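Long-range contact in glycosyl hydrolase family 10 (Bacteroides intestinalis DSM 17393, PDB 4QPW), which binds xylo-oligosaccharides, and so probably xylan, through this carbohydrate-binding module of a longer enzyme that probably hydrolyses xylan: residues V1-A13 / G130-S142. Numbering follows the deposited sequence.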
ATOM      1  N   VAL A   1      -5.021   6.285 -22.592  1.00 13.00           N
ATOM      2  CA  VAL A   1      -4.426   6.951 -21.421  1.00 12.35           C
ATOM      3  C   VAL A   1      -5.123   6.461 -20.173  1.00 10.91           C
ATOM      4  O   VAL A   1      -6.377   6.311 -20.133  1.00 12.58           O
ATOM      5  CB  VAL A   1      -4.562   8.475 -21.560  1.00 14.96           C
ATOM      6  CG1 VAL A   1      -4.213   9.253 -20.328  1.00 17.08           C
ATOM      7  CG2 VAL A   1      -3.814   8.968 -22.812  1.00 18.24           C
ATOM      8  N   ASP A   2      -4.355   6.248 -19.135  1.00 10.26           N
ATOM      9  CA  ASP A   2      -4.892   5.919 -17.781  1.00  9.72           C
ATOM     10  C   ASP A   2      -5.057   7.233 -17.079  1.00 10.35           C
ATOM     11  O   ASP A   2      -4.102   7.821 -16.515  1.00 10.41           O
ATOM     12  CB  ASP A   2      -3.951   4.997 -17.082  1.00 10.03           C
ATOM     13  CG  ASP A   2      -3.951   3.573 -17.607  1.00 10.40           C
ATOM     14  OD1 ASP A   2      -4.980   3.090 -18.107  1.00 11.79           O
ATOM     15  OD2 ASP A   2      -2.924   2.866 -17.386  1.00 10.77           O
ATOM     16  N   LYS A   3      -6.255   7.822 -17.171  1.00 10.51           N
ATOM     17  CA  LYS A   3      -6.604   9.083 -16.541  1.00 10.56           C
ATOM     18  C   LYS A   3      -6.579   8.944 -15.025  1.00 10.16           C
ATOM     19  O   LYS A   3      -7.098   7.966 -14.512  1.00 10.51           O
ATOM     20  CB  LYS A   3      -8.023   9.462 -16.985  1.00 12.84           C
ATOM     21  CG  LYS A   3      -8.503  10.815 -16.549  1.00 17.90           C
ATOM     22  CD  LYS A   3      -9.876  11.142 -17.191  1.00 26.22           C
ATOM     23  CE  LYS A   3      -9.962  10.811 -18.681  1.00 38.42           C
ATOM     24  NZ  LYS A   3     -11.391  10.901 -19.153  1.00 47.56           N
ATOM     25  N   VAL A   4      -5.955   9.904 -14.349  1.00  9.66           N
ATOM     26  CA  VAL A   4      -5.708   9.766 -12.908  1.00 10.13           C
ATOM     27  C   VAL A   4      -6.910  10.308 -12.102  1.00 10.08           C
ATOM     28  O   VAL A   4      -7.220  11.535 -12.193  1.00 12.18           O
ATOM     29  CB  VAL A   4      -4.449  10.464 -12.493  1.00 10.05           C
ATOM     30  CG1 VAL A   4      -4.204  10.382 -10.993  1.00 11.49           C
ATOM     31  CG2 VAL A   4      -3.266   9.802 -13.257  1.00 11.36           C
ATOM     32  N   ASP A   5      -7.592   9.451 -11.432  1.00  8.83           N
ATOM     33  CA  ASP A   5      -8.676   9.857 -10.520  1.00  9.65           C
ATOM     34  C   ASP A   5      -8.120  10.393  -9.219  1.00  9.28           C
ATOM     35  O   ASP A   5      -8.709  11.362  -8.632  1.00 10.72           O
ATOM     36  CB  ASP A   5      -9.582   8.642 -10.219  1.00 10.95           C
ATOM     37  CG  ASP A   5     -10.282   8.155 -11.381  1.00 12.33           C
ATOM     38  OD1 ASP A   5     -11.303   8.849 -11.724  1.00 15.16           O
ATOM     39  OD2 ASP A   5      -9.936   7.191 -12.000  1.00 14.00           O
ATOM     40  N   TYR A   6      -7.046   9.819  -8.706  1.00  8.73           N
ATOM     41  CA  TYR A   6      -6.501  10.085  -7.355  1.00  8.58           C
ATOM     42  C   TYR A   6      -5.035   9.809  -7.362  1.00  8.22           C
ATOM     43  O   TYR A   6      -4.594   8.751  -7.944  1.00  8.69           O
ATOM     44  CB  TYR A   6      -7.193   9.194  -6.345  1.00  9.05           C
ATOM     45  CG  TYR A   6      -6.677   9.199  -4.937  1.00  8.72           C
ATOM     46  CD1 TYR A   6      -5.564   8.517  -4.594  1.00  9.39           C
ATOM     47  CD2 TYR A   6      -7.332   9.895  -3.904  1.00  9.15           C
ATOM     48  CE1 TYR A   6      -5.032   8.561  -3.297  1.00  9.12           C
ATOM     49  CE2 TYR A   6      -6.863   9.868  -2.587  1.00  8.58           C
ATOM     50  CZ  TYR A   6      -5.713   9.217  -2.302  1.00  8.19           C
ATOM     51  OH  TYR A   6      -5.191   9.159  -1.023  1.00  8.91           O
ATOM     52  N   GLU A   7      -4.251  10.599  -6.704  1.00  8.40           N
ATOM     53  CA  GLU A   7      -2.829  10.276  -6.469  1.00  8.98           C
ATOM     54  C   GLU A   7      -2.447  10.737  -5.083  1.00  9.47           C
ATOM     55  O   GLU A   7      -2.789  11.877  -4.640  1.00 11.34           O
ATOM     56  CB  GLU A   7      -1.950  10.978  -7.459  1.00 13.62           C
ATOM     57  CG  GLU A   7      -0.458  11.036  -7.238  1.00 17.01           C
ATOM     58  CD  GLU A   7       0.099  12.102  -8.141  1.00 23.82           C
ATOM     59  OE1 GLU A   7       0.408  11.720  -9.230  1.00 25.75           O
ATOM     60  OE2 GLU A   7       0.134  13.275  -7.805  1.00 30.68           O
ATOM     61  N   ILE A   8      -1.599  10.000  -4.431  1.00  9.24           N
ATOM     62  CA  ILE A   8      -0.772  10.484  -3.195  1.00  9.69           C
ATOM     63  C   ILE A   8       0.651  10.174  -3.628  1.00 10.13           C
ATOM     64  O   ILE A   8       1.008   9.012  -4.021  1.00 10.90           O
ATOM     65  CB  ILE A   8      -1.201   9.795  -1.934  1.00 12.15           C
ATOM     66  CG1 ILE A   8      -0.537  10.378  -0.681  1.00 15.91           C
ATOM     67  CG2 ILE A   8      -1.176   8.281  -1.894  1.00 13.63           C
ATOM     68  CD1 ILE A   8      -1.090  11.744  -0.312  1.00 17.64           C
ATOM     69  N   ASP A   9       1.532  11.169  -3.620  1.00 10.30           N
ATOM     70  CA  ASP A   9       2.881  11.074  -4.068  1.00 11.27           C
ATOM     71  C   ASP A   9       3.818  11.344  -2.889  1.00 10.37           C
ATOM     72  O   ASP A   9       4.023  12.506  -2.456  1.00 11.79           O
ATOM     73  CB  ASP A   9       3.134  12.014  -5.240  1.00 14.70           C
ATOM     74  CG  ASP A   9       4.540  12.001  -5.697  1.00 17.13           C
ATOM     75  OD1 ASP A   9       5.353  11.134  -5.327  1.00 19.65           O
ATOM     76  OD2 ASP A   9       4.921  12.901  -6.541  1.00 24.52           O
ATOM     77  N   TYR A  10       4.469  10.324  -2.342  1.00  9.46           N
ATOM     78  CA  TYR A  10       5.307  10.408  -1.163  1.00  9.82           C
ATOM     79  C   TYR A  10       6.674  11.023  -1.494  1.00 12.36           C
ATOM     80  O   TYR A  10       7.447  11.348  -0.568  1.00 13.89           O
ATOM     81  CB  TYR A  10       5.479   9.092  -0.471  1.00  9.28           C
ATOM     82  CG  TYR A  10       4.154   8.561   0.060  1.00  9.42           C
ATOM     83  CD1 TYR A  10       3.492   9.197   1.111  1.00  9.16           C
ATOM     84  CD2 TYR A  10       3.571   7.443  -0.475  1.00  8.86           C
ATOM     85  CE1 TYR A  10       2.309   8.737   1.568  1.00  9.16           C
ATOM     86  CE2 TYR A  10       2.345   6.976   0.013  1.00  9.37           C
ATOM     87  CZ  TYR A  10       1.702   7.627   1.042  1.00  9.17           C
ATOM     88  OH  TYR A  10       0.524   7.162   1.565  1.00  9.93           O
ATOM     89  N   SER A  11       6.918  11.308  -2.775  1.00 13.77           N
ATOM     90  CA  SER A  11       8.094  12.069  -3.214  1.00 18.63           C
ATOM     91  C   SER A  11       8.099  13.302  -2.435  1.00 17.67           C
ATOM     92  O   SER A  11       9.237  13.801  -2.107  1.00 22.35           O
ATOM     93  CB  SER A  11       8.067  12.413  -4.757  1.00 22.04           C
ATOM     94  OG  SER A  11       7.872  11.216  -5.642  1.00 22.50           O
ATOM     95  N   THR A  12       6.975  13.971  -2.214  1.00 15.70           N
ATOM     96  CA  THR A  12       6.795  15.126  -1.448  1.00 19.90           C
ATOM     97  C   THR A  12       5.834  14.998  -0.249  1.00 19.31           C
ATOM     98  O   THR A  12       6.137  15.639   0.776  1.00 22.66           O
ATOM     99  CB  THR A  12       6.324  16.303  -2.319  1.00 21.29           C
ATOM    100  OG1 THR A  12       5.060  15.997  -2.934  1.00 22.23           O
ATOM    101  CG2 THR A  12       7.372  16.600  -3.500  1.00 22.95           C
ATOM    102  N   ALA A  13       4.684  14.299  -0.328  1.00 14.56           N
ATOM    103  CA  ALA A  13       3.707  14.201   0.767  1.00 12.69           C
ATOM    104  C   ALA A  13       4.241  13.544   1.995  1.00 11.35           C
ATOM    105  O   ALA A  13       5.009  12.564   1.876  1.00 11.83           O
ATOM    106  CB  ALA A  13       2.495  13.368   0.323  1.00 13.63           C
ATOM    107  N   GLY A 130      12.472  -6.871   6.496  1.00 13.11           N
ATOM    108  CA  GLY A 130      13.323  -5.975   5.773  1.00 14.21           C
ATOM    109  C   GLY A 130      12.682  -4.599   5.632  1.00 12.17           C
ATOM    110  O   GLY A 130      11.937  -4.158   6.507  1.00 13.62           O
ATOM    111  N   THR A 131      13.013  -3.930   4.545  1.00 12.29           N
ATOM    112  CA  THR A 131      12.501  -2.546   4.284  1.00 11.95           C
ATOM    113  C   THR A 131      11.640  -2.604   3.024  1.00 11.85           C
ATOM    114  O   THR A 131      12.119  -3.082   1.961  1.00 12.87           O
ATOM    115  CB  THR A 131      13.624  -1.607   4.105  1.00 13.49           C
ATOM    116  OG1 THR A 131      14.498  -1.595   5.301  1.00 16.52           O
ATOM    117  CG2 THR A 131      13.183  -0.148   3.903  1.00 14.61           C
ATOM    118  N   ILE A 132      10.391  -2.137   3.130  1.00 10.52           N
ATOM    119  CA  ILE A 132       9.493  -1.853   1.978  1.00  9.97           C
ATOM    120  C   ILE A 132       9.443  -0.363   1.807  1.00 10.10           C
ATOM    121  O   ILE A 132       9.255   0.403   2.771  1.00 10.42           O
ATOM    122  CB  ILE A 132       8.134  -2.450   2.251  1.00 10.02           C
ATOM    123  CG1 ILE A 132       8.227  -3.968   2.374  1.00 12.04           C
ATOM    124  CG2 ILE A 132       7.168  -1.992   1.156  1.00 11.58           C
ATOM    125  CD1 ILE A 132       6.935  -4.585   2.835  1.00 13.13           C
ATOM    126  N   GLN A 133       9.609   0.115   0.571  1.00  9.25           N
ATOM    127  CA  GLN A 133       9.461   1.538   0.216  1.00  9.30           C
ATOM    128  C   GLN A 133       8.406   1.719  -0.856  1.00  8.75           C
ATOM    129  O   GLN A 133       8.341   0.937  -1.827  1.00  9.33           O
ATOM    130  CB  GLN A 133      10.790   2.052  -0.253  1.00 10.45           C
ATOM    131  CG  GLN A 133      11.866   2.008   0.874  1.00 12.27           C
ATOM    132  CD  GLN A 133      13.209   2.565   0.421  1.00 14.41           C
ATOM    133  OE1 GLN A 133      13.566   2.447  -0.747  1.00 17.07           O
ATOM    134  NE2 GLN A 133      13.883   3.202   1.296  1.00 16.36           N
ATOM    135  N   ILE A 134       7.523   2.704  -0.638  1.00  8.83           N
ATOM    136  CA  ILE A 134       6.388   2.987  -1.533  1.00  8.69           C
ATOM    137  C   ILE A 134       6.483   4.429  -1.930  1.00  8.03           C
ATOM    138  O   ILE A 134       6.457   5.341  -1.120  1.00  8.80           O
ATOM    139  CB  ILE A 134       5.064   2.647  -0.831  1.00  8.79           C
ATOM    140  CG1 ILE A 134       5.010   1.163  -0.518  1.00  9.96           C
ATOM    141  CG2 ILE A 134       3.898   3.103  -1.737  1.00  9.71           C
ATOM    142  CD1 ILE A 134       3.830   0.749   0.354  1.00 10.58           C
ATOM    143  N   LYS A 135       6.637   4.682  -3.253  1.00  8.13           N
ATOM    144  CA  LYS A 135       6.836   6.033  -3.731  1.00  8.35           C
ATOM    145  C   LYS A 135       5.507   6.825  -3.961  1.00  7.87           C
ATOM    146  O   LYS A 135       5.506   8.026  -3.712  1.00  9.46           O
ATOM    147  CB  LYS A 135       7.615   5.940  -5.061  1.00  9.25           C
ATOM    148  CG  LYS A 135       8.234   7.157  -5.591  1.00 12.85           C
ATOM    149  CD  LYS A 135       9.438   7.571  -4.752  1.00 13.71           C
ATOM    150  CE  LYS A 135      10.152   8.815  -5.319  1.00 13.48           C
ATOM    151  NZ  LYS A 135      11.242   9.278  -4.430  1.00 13.10           N
ATOM    152  N   TYR A 136       4.507   6.142  -4.446  1.00  8.18           N
ATOM    153  CA  TYR A 136       3.206   6.784  -4.756  1.00  8.19           C
ATOM    154  C   TYR A 136       2.189   5.720  -4.914  1.00  7.82           C
ATOM    155  O   TYR A 136       2.501   4.538  -5.152  1.00  8.25           O
ATOM    156  CB  TYR A 136       3.268   7.690  -6.032  1.00  9.46           C
ATOM    157  CG  TYR A 136       3.699   6.973  -7.298  1.00  9.24           C
ATOM    158  CD1 TYR A 136       2.819   6.170  -8.017  1.00  9.15           C
ATOM    159  CD2 TYR A 136       5.002   7.065  -7.781  1.00 10.24           C
ATOM    160  CE1 TYR A 136       3.198   5.569  -9.206  1.00  9.79           C
ATOM    161  CE2 TYR A 136       5.402   6.459  -8.924  1.00 10.80           C
ATOM    162  CZ  TYR A 136       4.515   5.691  -9.581  1.00  9.58           C
ATOM    163  OH  TYR A 136       4.883   5.000 -10.808  1.00 12.35           O
ATOM    164  N   VAL A 137       0.921   6.177  -4.845  1.00  7.92           N
ATOM    165  CA  VAL A 137      -0.250   5.380  -5.138  1.00  8.22           C
ATOM    166  C   VAL A 137      -1.194   6.178  -6.003  1.00  8.32           C
ATOM    167  O   VAL A 137      -1.438   7.373  -5.694  1.00 10.00           O
ATOM    168  CB  VAL A 137      -0.978   4.967  -3.806  1.00  9.58           C
ATOM    169  CG1 VAL A 137      -2.145   4.104  -4.099  1.00 12.81           C
ATOM    170  CG2 VAL A 137      -0.021   4.244  -2.877  1.00 12.45           C
ATOM    171  N   LYS A 138      -1.693   5.582  -7.076  1.00  8.12           N
ATOM    172  CA  LYS A 138      -2.668   6.221  -7.944  1.00  8.28           C
ATOM    173  C   LYS A 138      -3.849   5.310  -8.151  1.00  8.16           C
ATOM    174  O   LYS A 138      -3.694   4.092  -8.188  1.00  9.10           O
ATOM    175  CB  LYS A 138      -2.051   6.574  -9.336  1.00  8.73           C
ATOM    176  CG  LYS A 138      -0.829   7.459  -9.311  1.00  9.88           C
ATOM    177  CD  LYS A 138      -0.189   7.718 -10.636  1.00 10.30           C
ATOM    178  CE  LYS A 138       1.084   8.512 -10.544  1.00 11.16           C
ATOM    179  NZ  LYS A 138       1.725   8.763 -11.868  1.00 11.58           N
ATOM    180  N   ILE A 139      -4.999   5.944  -8.394  1.00  8.05           N
ATOM    181  CA  ILE A 139      -6.162   5.238  -8.963  1.00  8.12           C
ATOM    182  C   ILE A 139      -6.411   5.865 -10.303  1.00  8.57           C
ATOM    183  O   ILE A 139      -6.469   7.102 -10.422  1.00  8.94           O
ATOM    184  CB  ILE A 139      -7.435   5.392  -8.099  1.00  8.92           C
ATOM    185  CG1 ILE A 139      -7.267   4.843  -6.676  1.00 10.66           C
ATOM    186  CG2 ILE A 139      -8.624   4.779  -8.792  1.00 10.15           C
ATOM    187  CD1 ILE A 139      -6.968   3.425  -6.539  1.00 12.20           C
ATOM    188  N   THR A 140      -6.554   5.026 -11.340  1.00  8.34           N
ATOM    189  CA  THR A 140      -6.763   5.494 -12.719  1.00  8.50           C
ATOM    190  C   THR A 140      -7.960   4.777 -13.323  1.00  8.97           C
ATOM    191  O   THR A 140      -8.445   3.767 -12.845  1.00  9.89           O
ATOM    192  CB  THR A 140      -5.506   5.304 -13.594  1.00  8.99           C
ATOM    193  OG1 THR A 140      -5.283   3.937 -13.876  1.00  9.85           O
ATOM    194  CG2 THR A 140      -4.276   5.879 -12.940  1.00  9.50           C
ATOM    195  N   HIS A 141      -8.444   5.344 -14.446  1.00 10.06           N
ATOM    196  CA  HIS A 141      -9.393   4.612 -15.286  1.00 10.78           C
ATOM    197  C   HIS A 141      -9.067   4.979 -16.734  1.00 11.55           C
ATOM    198  O   HIS A 141      -8.431   5.955 -17.048  1.00 12.19           O
ATOM    199  CB  HIS A 141     -10.870   4.963 -14.940  1.00 12.83           C
ATOM    200  CG  HIS A 141     -11.205   6.311 -15.318  1.00 13.68           C
ATOM    201  ND1 HIS A 141     -10.944   7.390 -14.539  1.00 15.38           N
ATOM    202  CD2 HIS A 141     -11.816   6.833 -16.409  1.00 15.62           C
ATOM    203  CE1 HIS A 141     -11.311   8.514 -15.097  1.00 17.64           C
ATOM    204  NE2 HIS A 141     -11.859   8.191 -16.270  1.00 17.90           N
ATOM    205  N   SER A 142      -9.588   4.148 -17.644  1.00 14.20           N
ATOM    206  CA  SER A 142      -9.198   4.284 -19.076  1.00 19.66           C
ATOM    207  C   SER A 142      -9.979   5.280 -19.742  1.00 27.59           C
ATOM    208  O   SER A 142     -11.168   5.176 -19.695  1.00 24.52           O
ATOM    209  CB  SER A 142      -9.504   2.952 -19.681  1.00 25.40           C
ATOM    210  OG  SER A 142      -8.406   2.177 -19.367  1.00 33.05           O
TER
HETATM  211  O   HOH W   1      -6.800   3.004 -16.013  1.00 12.09           O
HETATM  212  O   HOH W   2      -5.870   2.335 -20.354  1.00 44.34           O
HETATM  213  O   HOH W   3      11.670  12.365  -3.617  1.00 50.22           O
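A classic beta bulge interrupts the antiparallel pairing of strand 3-9 with strand 130-141, which brings the two chain ends together in the beta-sandwich of this carbohydrate-binding module. At the bulge D5 and Y6 both face I139, whose O accepts from D5 N at 2.8 Å and from Y6 N at 3.3 Å. The extra residue turns the D5 side chain toward the partner strand, and its carboxylate meets H141. ND1 of H141 donates to D5 OD2 over 2.7 Å, almost straight at 174°; the acceptor lies in the ring plane, and OD2 is met on its syn side, somewhat out of the carboxylate plane. With CG between backbone N and carbonyl carbon (chi1 69°), the imidazole leans across toward strand 3-9, and CB of K3 packs on one ring face by a CH-pi contact, while K3 CD runs past its rim. With H141 replaced by an alanine, the D5 carboxylate would probably lose this donor and the K3 chain the ring it packs on. Beyond the bulge, I8 and V137 exchange two backbone bonds, and I8 CG2 rests 3.8 Å from V137 CB, beta-branched residues suited to an extended strand. On the other face E7 and K138 run side by side, their charges near but not bridged. D2 is fixed chiefly by salt bridges to K71 and K73, and one water joins its OD1 to S142 OG. Where the pairing ends, Y10 N reaches K135 O, and D9 closes an Asx turn: its OD1 takes S11 N at 3.0 Å from above the carboxylate plane and S11 OG on its syn lone pair.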